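PDB 4Y9V: particle-associated lyase from Acinetobacter bacteriophage AP22, which is a trimeric phage tailspike that binds the capsular polysaccharide of Acinetobacter baumannii and, as a lyase, probably cleaves it. Local coordinates for residues A434-I439 and R469-V474; L404-I409 and T438-N443; F213-T218 and T239-N244. All blocks are in the same frame, centred on the assembly; numbering follows the deposited sequence. Where two conformers were deposited one is given.

Overall arrangement
All three contacts join parallel strands of neighbouring turns in an elongated beta-helix. Contacts 1 and 2 are buried and continuous: they share T438 and I439, because strand 435-441 lies between strands 405-409 and 470-476 in one sheet. Contact 1 covers the corner where the chain bends into that sheet and rests on rings and a histidine hydrogen bond, whereas contact 2 is a regular strand pair with aliphatic side chains on one face and a threonine against the face of a histidine ring on the other. Contact 3 lies about 45 Å from contact 1, centre to centre. Only partly buried, it combines a mostly apolar face with tyrosines and a lysine-glutamate pair, and touches a second subunit.

Contact 1: residues A434-I439 and R469-V474; sequences AGIVTI and RHWAWV
G435 with H470, V437 with A472, T438 with W473 and I439 with V474 form parallel bridges, and the two segments run in directions only 4° apart. Both chains turn a corner in step, 434-439 at I436 and V437 and 469-474 at W471, as successive turns of a pectin lyase-like beta-helix do. Before the corner A434 O accepts from two donors, R469 N at 2.8 Å and H470 N; at the corner V437 N binds W471 O at 2.9 Å. The ladder then continues with W473 N to V437 O and I439 N to W473 O.

H470 is the central side chain. Its CG sits between the backbone N and the carbonyl carbon (chi1 69°), and the ring beyond it packs over G435, whose CA makes a CH-pi contact 3.8 Å from the centroid of the H470 ring. W473 CB approaches the opposite face. At the ring edge H470 NE2 donates to T438 OG1 at 2.8 Å, with the oxygen nearly in the ring plane; S403 OG is a second hydrogen-bond partner of that hydroxyl. T438 CG2 meanwhile packs 3.9 Å from W473 CE3. On the corner, I436 and W471 lie side by side, I436 CG1 resting over the six-membered ring at 3.7 Å from W471 CE3, while V491 and I457 also pack on the indole.

In one of two R469 conformers, NE donates to H470 ND1 at 3.1 Å. In that conformer, a donating NE2 and an accepting ND1 would be consistent with a neutral imidazole, which a guanidinium close by would probably favour.

Contact 2: residues L404-I409 and T438-N443; sequences LVHGII and TIRQSN
I409, T438 and R440 bury the most surface here, I409 against I439, T438 beside H406 and R440 beside I408. Strands 405-409 and 438-441 are parallel neighbours in one sheet of the beta-helix, their axes 4.7 Å apart and inclined by 14°. Backbone bonds alternate between them, from T438 N to V405 O, G407 N to T438 O, R440 N to G407 O and I409 N to R440 O.

I409 shares one face of the sheet with I439. Its CD1, extended anti to CA (chi2 170°), touches I439 CG2 at 3.6 Å in one of two I439 conformers, and the two side chains slant across each other. The other face carries T438, whose side chain runs beside that of H406 and points the same way. T438 CB sits over the imidazole face, 4.1 Å from the centroid of the H406 ring, and T438 CG2 comes to 3.8 Å from H406 CE1. The ring is further held by S403 N, which hydrogen bonds to H406 ND1.

R440 meets I408 through its base, with R440 CB 4.1 Å from I408 CD1. Beyond that the arginine chain bends at chi2 and chi3, and its guanidinium binds the carbonyl oxygens of E475 and D476 on the next turn.

Where the second strand ends, S442 N donates to I409 O at 2.9 Å from above the carbonyl plane, and S442 CB stands 3.5 Å from the same oxygen.

Contact 3: residues F213-T218 and T239-N244; sequences FNYLKT and TGYFEN
L216 and F242 point the same way from adjacent strands, and the methyl L216 CD2, in the conformer described here, fits a hollow between two rings. It stands 4.2 Å above the plane of the F213 ring, over its centre, and meets the edge of the other phenyl at 3.9 Å from F242 CD1. F213, the last residue of strand 211-213, reaches this place from the preceding sheet, its CG between the backbone N and the carbonyl carbon (chi1 51°). The rim of its ring wedges against the second strand, with F213 CE2 3.4 Å from Y241 O and also touching F242 CB. L229 packs on all three of these side chains.

Strands 215-218 and 241-244, whose axes are 4.7 Å apart, are neighbouring turns of the beta-helix near its N-terminal end, paired in parallel by bonds such as L216 N to Y241 O and E243 N to L216 O.

The reverse face is a row of long side chains. Y215 and Y241 lie side by side with planes at 30°, slid so far that the rings barely overlap; Y215 CD2 and Y241 CD2 meet at 3.8 Å. N210 and N236 of the second subunit pack on Y215 and Y241 respectively. Farther along, K217 and E243 extend alongside each other, K217 CE lying 3.5 Å from E243 OE2, while their salt bridge is long. A water links K217 NZ to E243 OE1. The same OE1 accepts from Y241 OH at 2.6 Å, the hydroxyl coming from above the carboxylate plane and also bonding to S266 OG. On the leucine side, T218 OG1 presses against N244 CB at 3.3 Å.

Contact 1: residues A434-I439 and R469-V474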
loop_
_atom_site.group_PDB
_atom_site.type_symbol
_atom_site.label_atom_id
_atom_site.label_comp_id
_atom_site.label_asym_id
_atom_site.label_seq_id
_atom_site.Cartn_x
_atom_site.Cartn_y
_atom_site.Cartn_z
ATOM N N ALA A 434 -4.520 24.471 18.798
ATOM C CA ALA A 434 -4.601 23.179 18.104
ATOM C C ALA A 434 -3.316 22.380 18.279
ATOM O O ALA A 434 -2.213 22.940 18.229
ATOM C CB ALA A 434 -4.902 23.401 16.638
ATOM N N GLY A 435 -3.450 21.078 18.371
ATOM C CA GLY A 435 -2.331 20.164 18.375
ATOM C C GLY A 435 -2.516 19.055 17.336
ATOM O O GLY A 435 -3.625 18.645 17.043
ATOM N N ILE A 436 -1.367 18.562 16.828
ATOM C CA ILE A 436 -1.388 17.406 15.920
ATOM C C ILE A 436 -1.314 16.109 16.684
ATOM O O ILE A 436 -2.247 15.307 16.609
ATOM C CB ILE A 436 -0.328 17.544 14.796
ATOM C CG1 ILE A 436 -0.496 18.852 14.011
ATOM C CG2 ILE A 436 -0.395 16.333 13.882
ATOM C CD1 ILE A 436 -1.892 19.116 13.486
ATOM N N VAL A 437 -0.221 15.860 17.423
ATOM C CA VAL A 437 -0.111 14.672 18.275
ATOM C C VAL A 437 0.044 15.123 19.711
ATOM O O VAL A 437 0.968 15.862 20.042
ATOM C CB VAL A 437 1.093 13.776 17.892
ATOM C CG1 VAL A 437 1.195 12.585 18.834
ATOM C CG2 VAL A 437 0.998 13.298 16.450
ATOM N N THR A 438 -0.875 14.652 20.562
ATOM C CA THR A 438 -0.778 14.860 22.006
ATOM C C THR A 438 -0.977 13.512 22.714
ATOM O O THR A 438 -1.953 12.821 22.439
ATOM C CB THR A 438 -1.822 15.853 22.514
ATOM O OG1 THR A 438 -1.591 17.106 21.871
ATOM C CG2 THR A 438 -1.771 16.019 24.027
ATOM N N ILE A 439 -0.067 13.181 23.616
ATOM C CA ILE A 439 -0.211 12.038 24.523
ATOM C C ILE A 439 -0.205 12.630 25.951
ATOM O O ILE A 439 0.736 13.350 26.298
ATOM C CB ILE A 439 0.914 11.024 24.368
ATOM C CG1 ILE A 439 1.071 10.520 22.908
ATOM C CG2 ILE A 439 0.737 9.887 25.393
ATOM C CD1 ILE A 439 -0.109 9.673 22.435
ATOM N N ARG A 469 -0.860 25.270 17.512
ATOM C CA ARG A 469 0.002 25.444 18.663
ATOM C C ARG A 469 1.203 24.508 18.630
ATOM O O ARG A 469 2.323 24.954 18.920
ATOM C CB ARG A 469 -0.766 25.261 19.982
ATOM C CG ARG A 469 0.031 25.604 21.196
ATOM C CD ARG A 469 -0.657 25.239 22.554
ATOM N NE ARG A 469 -0.367 23.780 22.947
ATOM C CZ ARG A 469 -0.480 23.467 24.215
ATOM N NH1 ARG A 469 -0.855 24.031 25.433
ATOM N NH2 ARG A 469 -0.150 22.153 24.390
ATOM N N HIS A 470 1.000 23.229 18.334
ATOM C CA HIS A 470 2.113 22.280 18.373
ATOM C C HIS A 470 1.898 21.126 17.411
ATOM O O HIS A 470 0.771 20.680 17.182
ATOM C CB HIS A 470 2.391 21.746 19.773
ATOM C CG HIS A 470 1.344 20.838 20.356
ATOM N ND1 HIS A 470 0.371 21.294 21.201
ATOM C CD2 HIS A 470 1.168 19.507 20.179
ATOM C CE1 HIS A 470 -0.369 20.211 21.509
ATOM N NE2 HIS A 470 0.074 19.133 20.916
ATOM N N TRP A 471 3.031 20.591 16.938
ATOM C CA TRP A 471 3.050 19.307 16.243
ATOM C C TRP A 471 3.057 18.140 17.230
ATOM O O TRP A 471 2.271 17.203 17.052
ATOM C CB TRP A 471 4.229 19.236 15.260
ATOM C CG TRP A 471 3.957 19.997 13.986
ATOM C CD1 TRP A 471 4.240 21.305 13.713
ATOM C CD2 TRP A 471 3.310 19.466 12.841
ATOM N NE1 TRP A 471 3.813 21.616 12.434
ATOM C CE2 TRP A 471 3.237 20.503 11.867
ATOM C CE3 TRP A 471 2.802 18.200 12.506
ATOM C CZ2 TRP A 471 2.668 20.314 10.614
ATOM C CZ3 TRP A 471 2.246 18.015 11.242
ATOM C CH2 TRP A 471 2.179 19.063 10.310
ATOM N N ALA A 472 3.932 18.143 18.234
ATOM C CA ALA A 472 4.024 17.050 19.192
ATOM C C ALA A 472 4.080 17.570 20.627
ATOM O O ALA A 472 4.819 18.511 20.917
ATOM C CB ALA A 472 5.280 16.209 18.936
ATOM N N TRP A 473 3.352 16.882 21.514
ATOM C CA TRP A 473 3.429 17.164 22.953
ATOM C C TRP A 473 3.111 15.879 23.708
ATOM O O TRP A 473 2.195 15.151 23.323
ATOM C CB TRP A 473 2.453 18.253 23.353
ATOM C CG TRP A 473 2.608 18.727 24.767
ATOM C CD1 TRP A 473 3.763 18.961 25.461
ATOM C CD2 TRP A 473 1.536 19.078 25.659
ATOM N NE1 TRP A 473 3.486 19.424 26.720
ATOM C CE2 TRP A 473 2.132 19.509 26.878
ATOM C CE3 TRP A 473 0.137 19.065 25.562
ATOM C CZ2 TRP A 473 1.359 19.934 27.964
ATOM C CZ3 TRP A 473 -0.622 19.479 26.630
ATOM C CH2 TRP A 473 -0.004 19.893 27.832
ATOM N N VAL A 474 3.868 15.613 24.773
ATOM C CA VAL A 474 3.670 14.476 25.676
ATOM C C VAL A 474 3.822 15.024 27.090
ATOM O O VAL A 474 4.839 15.640 27.382
ATOM C CB VAL A 474 4.703 13.368 25.409
ATOM C CG1 VAL A 474 4.515 12.226 26.403
ATOM C CG2 VAL A 474 4.640 12.871 23.977
#

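Contact 2: residues L404-I409 and T438-N443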
loop_
_atom_site.group_PDB
_atom_site.type_symbol
_atom_site.label_atom_id
_atom_site.label_comp_id
_atom_site.label_asym_id
_atom_site.label_seq_id
_atom_site.Cartn_x
_atom_site.Cartn_y
_atom_site.Cartn_z
ATOM N N LEU A 404 -5.438 16.285 16.832
ATOM C CA LEU A 404 -5.720 15.460 15.656
ATOM C C LEU A 404 -5.609 13.958 16.004
ATOM O O LEU A 404 -6.486 13.159 15.648
ATOM C CB LEU A 404 -4.762 15.814 14.523
ATOM C CG LEU A 404 -5.085 15.104 13.194
ATOM C CD1 LEU A 404 -6.234 15.763 12.511
ATOM C CD2 LEU A 404 -3.832 15.097 12.292
ATOM N N VAL A 405 -4.507 13.628 16.650
ATOM C CA VAL A 405 -4.167 12.291 17.128
ATOM C C VAL A 405 -3.931 12.458 18.632
ATOM O O VAL A 405 -3.082 13.237 19.025
ATOM C CB VAL A 405 -2.885 11.791 16.440
ATOM C CG1 VAL A 405 -2.551 10.392 16.940
ATOM C CG2 VAL A 405 -3.003 11.852 14.921
ATOM N N HIS A 406 -4.723 11.737 19.450
ATOM C CA HIS A 406 -4.695 11.986 20.871
ATOM C C HIS A 406 -4.711 10.654 21.617
ATOM O O HIS A 406 -5.525 9.792 21.300
ATOM C CB HIS A 406 -5.905 12.850 21.292
ATOM C CG HIS A 406 -5.709 13.636 22.536
ATOM N ND1 HIS A 406 -5.687 15.008 22.493
ATOM C CD2 HIS A 406 -5.512 13.247 23.827
ATOM C CE1 HIS A 406 -5.488 15.414 23.724
ATOM N NE2 HIS A 406 -5.396 14.391 24.561
ATOM N N GLY A 407 -3.819 10.542 22.577
ATOM C CA GLY A 407 -3.781 9.361 23.428
ATOM C C GLY A 407 -3.840 9.739 24.887
ATOM O O GLY A 407 -3.254 10.742 25.303
ATOM N N ILE A 408 -4.532 8.907 25.657
ATOM C CA ILE A 408 -4.623 9.054 27.102
ATOM C C ILE A 408 -4.183 7.736 27.723
ATOM O O ILE A 408 -4.722 6.687 27.469
ATOM C CB ILE A 408 -6.060 9.359 27.562
ATOM C CG1 ILE A 408 -6.623 10.595 26.861
ATOM C CG2 ILE A 408 -6.093 9.436 29.075
ATOM C CD1 ILE A 408 -5.992 11.903 27.230
ATOM N N ILE A 409 -3.122 7.837 28.553
ATOM C CA ILE A 409 -2.558 6.667 29.219
ATOM C C ILE A 409 -3.142 6.593 30.610
ATOM O O ILE A 409 -2.784 7.375 31.506
ATOM C CB ILE A 409 -1.024 6.743 29.234
ATOM C CG1 ILE A 409 -0.482 6.769 27.800
ATOM C CG2 ILE A 409 -0.446 5.581 30.002
ATOM C CD1 ILE A 409 1.001 7.088 27.703
ATOM N N THR A 438 -0.875 14.652 20.562
ATOM C CA THR A 438 -0.778 14.860 22.006
ATOM C C THR A 438 -0.977 13.512 22.714
ATOM O O THR A 438 -1.953 12.821 22.439
ATOM C CB THR A 438 -1.822 15.853 22.514
ATOM O OG1 THR A 438 -1.591 17.106 21.871
ATOM C CG2 THR A 438 -1.771 16.019 24.027
ATOM N N ILE A 439 -0.067 13.181 23.616
ATOM C CA ILE A 439 -0.211 12.038 24.523
ATOM C C ILE A 439 -0.205 12.630 25.951
ATOM O O ILE A 439 0.736 13.350 26.298
ATOM C CB ILE A 439 0.914 11.024 24.368
ATOM C CG1 ILE A 439 1.071 10.520 22.908
ATOM C CG2 ILE A 439 0.737 9.887 25.393
ATOM C CD1 ILE A 439 -0.109 9.673 22.435
ATOM N N ARG A 440 -1.221 12.292 26.751
ATOM C CA ARG A 440 -1.265 12.666 28.141
ATOM C C ARG A 440 -1.378 11.433 29.024
ATOM O O ARG A 440 -2.074 10.482 28.680
ATOM C CB ARG A 440 -2.441 13.579 28.480
ATOM C CG ARG A 440 -2.513 14.881 27.677
ATOM C CD ARG A 440 -1.387 15.837 27.924
ATOM N NE ARG A 440 -1.302 16.392 29.285
ATOM C CZ ARG A 440 -1.942 17.487 29.670
ATOM N NH1 ARG A 440 -2.819 18.099 28.913
ATOM N NH2 ARG A 440 -1.667 17.988 30.894
ATOM N N GLN A 441 -0.723 11.474 30.170
ATOM C CA GLN A 441 -1.012 10.540 31.262
ATOM C C GLN A 441 -2.244 11.017 31.994
ATOM O O GLN A 441 -2.357 12.193 32.350
ATOM C CB GLN A 441 0.198 10.395 32.179
ATOM C CG GLN A 441 -0.052 9.471 33.357
ATOM C CD GLN A 441 1.215 9.201 34.158
ATOM O OE1 GLN A 441 2.326 9.318 33.631
ATOM N NE2 GLN A 441 1.034 8.814 35.408
ATOM N N SER A 442 -3.188 10.121 32.258
ATOM C CA SER A 442 -4.367 10.469 33.029
ATOM C C SER A 442 -3.992 10.816 34.474
ATOM O O SER A 442 -3.172 10.162 35.084
ATOM C CB SER A 442 -5.290 9.247 33.074
ATOM O OG SER A 442 -6.429 9.555 33.835
ATOM N N ASN A 443 -4.726 11.784 35.029
ATOM C CA ASN A 443 -4.593 12.014 36.468
ATOM C C ASN A 443 -5.011 10.805 37.268
ATOM O O ASN A 443 -4.539 10.645 38.422
ATOM C CB ASN A 443 -5.367 13.268 36.891
ATOM C CG ASN A 443 -4.561 14.503 36.552
ATOM O OD1 ASN A 443 -3.337 14.523 36.795
ATOM N ND2 ASN A 443 -5.151 15.539 36.040
#

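Contact 3: residues F213-T218 and T239-N244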
loop_
_atom_site.group_PDB
_atom_site.type_symbol
_atom_site.label_atom_id
_atom_site.label_comp_id
_atom_site.label_asym_id
_atom_site.label_seq_id
_atom_site.Cartn_x
_atom_site.Cartn_y
_atom_site.Cartn_z
ATOM N N PHE A 213 -22.642 -20.384 2.444
ATOM C CA PHE A 213 -23.835 -19.863 1.797
ATOM C C PHE A 213 -23.379 -19.021 0.611
ATOM O O PHE A 213 -22.388 -18.294 0.688
ATOM C CB PHE A 213 -24.704 -19.025 2.743
ATOM C CG PHE A 213 -23.953 -17.937 3.488
ATOM C CD1 PHE A 213 -23.377 -18.242 4.703
ATOM C CD2 PHE A 213 -23.835 -16.654 3.007
ATOM C CE1 PHE A 213 -22.683 -17.302 5.424
ATOM C CE2 PHE A 213 -23.138 -15.695 3.721
ATOM C CZ PHE A 213 -22.533 -16.020 4.920
ATOM N N ASN A 214 -24.141 -19.078 -0.477
ATOM C CA ASN A 214 -23.962 -18.168 -1.586
ATOM C C ASN A 214 -24.514 -16.778 -1.269
ATOM O O ASN A 214 -23.969 -15.747 -1.701
ATOM C CB ASN A 214 -24.608 -18.706 -2.860
ATOM C CG ASN A 214 -26.100 -18.877 -2.749
ATOM O OD1 ASN A 214 -26.620 -19.273 -1.712
ATOM N ND2 ASN A 214 -26.852 -18.557 -3.798
ATOM N N TYR A 215 -25.620 -16.747 -0.543
ATOM C CA TYR A 215 -26.466 -15.575 -0.340
ATOM C C TYR A 215 -27.229 -15.837 0.943
ATOM O O TYR A 215 -27.862 -16.893 1.058
ATOM C CB TYR A 215 -27.434 -15.476 -1.506
ATOM C CG TYR A 215 -28.493 -14.406 -1.456
ATOM C CD1 TYR A 215 -29.703 -14.607 -0.824
ATOM C CD2 TYR A 215 -28.278 -13.187 -2.090
ATOM C CE1 TYR A 215 -30.669 -13.624 -0.788
ATOM C CE2 TYR A 215 -29.245 -12.208 -2.087
ATOM C CZ TYR A 215 -30.452 -12.421 -1.441
ATOM O OH TYR A 215 -31.495 -11.522 -1.472
ATOM N N LEU A 216 -27.184 -14.879 1.854
ATOM C CA LEU A 216 -27.954 -15.010 3.098
ATOM C C LEU A 216 -28.461 -13.611 3.394
ATOM O O LEU A 216 -27.660 -12.661 3.494
ATOM C CB LEU A 216 -27.079 -15.617 4.166
ATOM C CG LEU A 216 -27.723 -15.730 5.539
ATOM C CD1 LEU A 216 -28.984 -16.541 5.501
ATOM C CD2 LEU A 216 -26.747 -16.315 6.577
ATOM N N LYS A 217 -29.775 -13.441 3.501
ATOM C CA LYS A 217 -30.426 -12.165 3.758
ATOM C C LYS A 217 -31.426 -12.393 4.896
ATOM O O LYS A 217 -32.229 -13.326 4.861
ATOM C CB LYS A 217 -31.111 -11.636 2.518
ATOM C CG LYS A 217 -31.780 -10.274 2.689
ATOM C CD LYS A 217 -32.265 -9.676 1.383
ATOM C CE LYS A 217 -33.069 -8.423 1.610
ATOM N NZ LYS A 217 -33.445 -7.793 0.328
ATOM N N THR A 218 -31.339 -11.517 5.904
ATOM C CA THR A 218 -32.081 -11.702 7.145
ATOM C C THR A 218 -32.736 -10.408 7.555
ATOM O O THR A 218 -32.265 -9.294 7.241
ATOM C CB THR A 218 -31.179 -12.221 8.279
ATOM O OG1 THR A 218 -30.248 -11.236 8.677
ATOM C CG2 THR A 218 -30.378 -13.456 7.859
ATOM N N THR A 239 -16.293 -15.711 3.010
ATOM C CA THR A 239 -17.749 -15.688 3.160
ATOM C C THR A 239 -18.414 -15.445 1.787
ATOM O O THR A 239 -17.788 -14.921 0.880
ATOM C CB THR A 239 -18.198 -14.645 4.177
ATOM O OG1 THR A 239 -17.670 -13.349 3.787
ATOM C CG2 THR A 239 -17.736 -14.949 5.572
ATOM N N GLY A 240 -19.719 -15.808 1.718
ATOM C CA GLY A 240 -20.563 -15.393 0.636
ATOM C C GLY A 240 -21.247 -14.049 0.898
ATOM O O GLY A 240 -20.899 -13.356 1.828
ATOM N N TYR A 241 -22.296 -13.788 0.025
ATOM C CA TYR A 241 -22.951 -12.521 0.262
ATOM C C TYR A 241 -23.867 -12.599 1.485
ATOM O O TYR A 241 -24.699 -13.506 1.565
ATOM C CB TYR A 241 -23.778 -12.112 -0.954
ATOM C CG TYR A 241 -24.527 -10.818 -0.701
ATOM C CD1 TYR A 241 -23.854 -9.608 -0.719
ATOM C CD2 TYR A 241 -25.869 -10.781 -0.386
ATOM C CE1 TYR A 241 -24.529 -8.411 -0.452
ATOM C CE2 TYR A 241 -26.557 -9.625 -0.123
ATOM C CZ TYR A 241 -25.872 -8.412 -0.156
ATOM O OH TYR A 241 -26.512 -7.218 0.091
ATOM N N PHE A 242 -23.735 -11.659 2.398
ATOM C CA PHE A 242 -24.555 -11.545 3.590
ATOM C C PHE A 242 -25.158 -10.170 3.701
ATOM O O PHE A 242 -24.478 -9.168 3.478
ATOM C CB PHE A 242 -23.662 -11.789 4.843
ATOM C CG PHE A 242 -24.453 -11.637 6.134
ATOM C CD1 PHE A 242 -25.241 -12.680 6.563
ATOM C CD2 PHE A 242 -24.451 -10.449 6.837
ATOM C CE1 PHE A 242 -26.015 -12.537 7.702
ATOM C CE2 PHE A 242 -25.239 -10.296 7.970
ATOM C CZ PHE A 242 -26.009 -11.357 8.396
ATOM N N GLU A 243 -26.430 -10.120 4.097
ATOM C CA GLU A 243 -27.118 -8.884 4.331
ATOM C C GLU A 243 -28.086 -9.057 5.500
ATOM O O GLU A 243 -28.849 -10.029 5.518
ATOM C CB GLU A 243 -27.952 -8.516 3.062
ATOM C CG GLU A 243 -28.891 -7.324 3.247
ATOM C CD GLU A 243 -29.520 -6.818 1.945
ATOM O OE1 GLU A 243 -29.043 -7.215 0.852
ATOM O OE2 GLU A 243 -30.480 -6.054 2.064
ATOM N N ASN A 244 -28.106 -8.103 6.430
ATOM C CA ASN A 244 -29.118 -8.090 7.483
ATOM C C ASN A 244 -29.799 -6.754 7.531
ATOM O O ASN A 244 -29.213 -5.715 7.221
ATOM C CB ASN A 244 -28.525 -8.422 8.873
ATOM C CG ASN A 244 -27.700 -7.278 9.417
ATOM O OD1 ASN A 244 -26.593 -7.016 8.909
ATOM N ND2 ASN A 244 -28.222 -6.529 10.371
HETATM O O HOH W 1 -20.539 -17.928 3.388
HETATM O O HOH W 2 -20.091 -19.042 2.283
HETATM O O HOH W 3 -30.983 -7.181 -1.052
#